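Local coordinates for protein telomeric DNA-binding factor trf1 (Schizosaccharomyces pombe, PDB 6K5S) that probably binds telomeric DNA as a factor of the telomere repeat binding (TRF) family, to which its helical domain belongs, at residues Ser118-Asn123 with Tyr177-Ile182. Sequence-based numbering, arbitrary orientation.
Sequences SNILTN and YVEKQI
Val178 meets the chain running from Ile120 to Thr122 with both of its methyl groups, CG1 lying closest to the main chain and CG2 closest to the Thr122 methyl. CG1, anti to the backbone N (chi1 167°), lies 3.2 Å from Ile120 O and 3.6 Å from Leu121 C, so it packs on main chain just ahead of helix 122-141, where Leu121 is the N-cap residue. Val178 CG2 is 3.5 Å from Thr122 CG2, the two side chains crossing at about a right angle. One turn further along helix 177-195, Ile182 CD1 reaches Ile120 CG2 at 3.6 Å, these side chains again crossing at about a right angle. This buried pair continues into helix 159-166, where Phe163 and Met159 pack on Ile182 and Arg166 on Ile120. An alanine in place of Val178 would probably leave the Thr122 methyl without its apolar mate and open a gap beside the Ile120 carbonyl.

The polar link is indirect. A water O accepts from Ile120 N at 3.1 Å and donates to Glu179 OE2 at a short 2.5 Å, while Glu179 OE1 takes the Thr176 N-H and forms a salt bridge with Arg167. With no direct hydrogen bond between the segments, the loop entering helix 122-141 and that helix's first residue are joined to the start of helix 177-195 by methyls packed on one another and on main-chain atoms, plus one water bridge from a carboxylate whose other oxygen is already engaged.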
loop_
_atom_site.group_PDB
_atom_site.type_symbol
_atom_site.label_atom_id
_atom_site.label_comp_id
_atom_site.label_asym_id
_atom_site.label_seq_id
_atom_site.Cartn_x
_atom_site.Cartn_y
_atom_site.Cartn_z
ATOM N N SER A 118 -9.890 -23.197 -15.176
ATOM C CA SER A 118 -8.740 -23.715 -15.886
ATOM C C SER A 118 -8.642 -25.238 -15.725
ATOM O O SER A 118 -9.313 -25.859 -14.886
ATOM C CB SER A 118 -7.473 -23.020 -15.389
ATOM O OG SER A 118 -7.198 -23.334 -14.036
ATOM N N ASN A 119 -7.802 -25.845 -16.565
ATOM C CA ASN A 119 -7.565 -27.283 -16.494
ATOM C C ASN A 119 -6.816 -27.631 -15.214
ATOM O O ASN A 119 -5.804 -27.006 -14.893
ATOM C CB ASN A 119 -6.749 -27.751 -17.702
ATOM C CG ASN A 119 -7.573 -27.844 -18.963
ATOM O OD1 ASN A 119 -8.804 -27.795 -18.923
ATOM N ND2 ASN A 119 -6.898 -27.987 -20.100
ATOM N N ILE A 120 -7.299 -28.629 -14.483
ATOM C CA ILE A 120 -6.565 -29.104 -13.313
ATOM C C ILE A 120 -5.384 -29.944 -13.776
ATOM O O ILE A 120 -5.546 -30.875 -14.570
ATOM C CB ILE A 120 -7.471 -29.912 -12.379
ATOM C CG1 ILE A 120 -8.676 -29.077 -11.951
ATOM C CG2 ILE A 120 -6.674 -30.350 -11.153
ATOM C CD1 ILE A 120 -8.313 -28.029 -10.974
ATOM N N LEU A 121 -4.197 -29.631 -13.264
ATOM C CA LEU A 121 -2.964 -30.305 -13.638
ATOM C C LEU A 121 -2.500 -31.254 -12.536
ATOM O O LEU A 121 -2.852 -31.099 -11.363
ATOM C CB LEU A 121 -1.879 -29.273 -13.943
ATOM C CG LEU A 121 -2.360 -28.305 -15.027
ATOM C CD1 LEU A 121 -1.296 -27.270 -15.362
ATOM C CD2 LEU A 121 -2.765 -29.095 -16.270
ATOM N N THR A 122 -1.674 -32.232 -12.932
ATOM C CA THR A 122 -1.269 -33.300 -12.020
ATOM C C THR A 122 -0.547 -32.764 -10.790
ATOM O O THR A 122 -0.785 -33.238 -9.676
ATOM C CB THR A 122 -0.378 -34.318 -12.748
ATOM O OG1 THR A 122 0.466 -33.627 -13.672
ATOM C CG2 THR A 122 -1.224 -35.327 -13.507
ATOM N N ASN A 123 0.351 -31.791 -10.966
ATOM C CA ASN A 123 1.069 -31.263 -9.811
ATOM C C ASN A 123 0.166 -30.463 -8.878
ATOM O O ASN A 123 0.424 -30.421 -7.671
ATOM C CB ASN A 123 2.240 -30.406 -10.266
ATOM C CG ASN A 123 3.354 -31.243 -10.859
ATOM O OD1 ASN A 123 3.962 -32.061 -10.169
ATOM N ND2 ASN A 123 3.608 -31.063 -12.151
ATOM N N TYR A 177 -8.502 -37.046 -17.335
ATOM C CA TYR A 177 -7.591 -38.066 -16.828
ATOM C C TYR A 177 -6.952 -37.619 -15.518
ATOM O O TYR A 177 -6.924 -38.375 -14.541
ATOM C CB TYR A 177 -6.525 -38.388 -17.881
ATOM C CG TYR A 177 -5.436 -39.340 -17.412
ATOM C CD1 TYR A 177 -5.640 -40.719 -17.406
ATOM C CD2 TYR A 177 -4.194 -38.860 -16.998
ATOM C CE1 TYR A 177 -4.642 -41.591 -16.991
ATOM C CE2 TYR A 177 -3.192 -39.723 -16.579
ATOM C CZ TYR A 177 -3.423 -41.085 -16.579
ATOM O OH TYR A 177 -2.429 -41.943 -16.163
ATOM N N VAL A 178 -6.454 -36.380 -15.474
ATOM C CA VAL A 178 -5.860 -35.847 -14.247
ATOM C C VAL A 178 -6.872 -35.877 -13.109
ATOM O O VAL A 178 -6.562 -36.293 -11.986
ATOM C CB VAL A 178 -5.328 -34.423 -14.491
ATOM C CG1 VAL A 178 -5.011 -33.730 -13.176
ATOM C CG2 VAL A 178 -4.098 -34.467 -15.383
ATOM N N GLU A 179 -8.107 -35.456 -13.390
ATOM C CA GLU A 179 -9.137 -35.424 -12.357
ATOM C C GLU A 179 -9.372 -36.812 -11.763
ATOM O O GLU A 179 -9.411 -36.978 -10.533
ATOM C CB GLU A 179 -10.428 -34.839 -12.930
ATOM C CG GLU A 179 -10.456 -33.303 -12.947
ATOM C CD GLU A 179 -11.513 -32.731 -13.889
ATOM O OE1 GLU A 179 -12.237 -33.521 -14.547
ATOM O OE2 GLU A 179 -11.623 -31.488 -13.975
ATOM N N LYS A 180 -9.508 -37.832 -12.619
ATOM C CA LYS A 180 -9.716 -39.179 -12.097
ATOM C C LYS A 180 -8.477 -39.709 -11.391
ATOM O O LYS A 180 -8.603 -40.453 -10.413
ATOM C CB LYS A 180 -10.160 -40.123 -13.218
ATOM C CG LYS A 180 -11.334 -39.567 -14.004
ATOM C CD LYS A 180 -11.889 -40.540 -15.046
ATOM C CE LYS A 180 -11.185 -40.369 -16.380
ATOM N NZ LYS A 180 -9.911 -41.144 -16.385
ATOM N N GLN A 181 -7.282 -39.319 -11.835
ATOM C CA GLN A 181 -6.076 -39.695 -11.099
ATOM C C GLN A 181 -6.058 -39.072 -9.704
ATOM O O GLN A 181 -5.645 -39.716 -8.726
ATOM C CB GLN A 181 -4.831 -39.286 -11.880
ATOM C CG GLN A 181 -4.462 -40.243 -12.988
ATOM C CD GLN A 181 -4.314 -41.656 -12.478
ATOM O OE1 GLN A 181 -3.588 -41.902 -11.512
ATOM N NE2 GLN A 181 -5.013 -42.595 -13.113
ATOM N N ILE A 182 -6.484 -37.808 -9.594
ATOM C CA ILE A 182 -6.531 -37.160 -8.286
ATOM C C ILE A 182 -7.516 -37.877 -7.375
ATOM O O ILE A 182 -7.210 -38.190 -6.218
ATOM C CB ILE A 182 -6.892 -35.671 -8.424
ATOM C CG1 ILE A 182 -5.819 -34.931 -9.213
ATOM C CG2 ILE A 182 -7.065 -35.054 -7.045
ATOM C CD1 ILE A 182 -6.270 -33.548 -9.641
HETATM O O HOH W 1 -10.047 -29.977 -15.221
#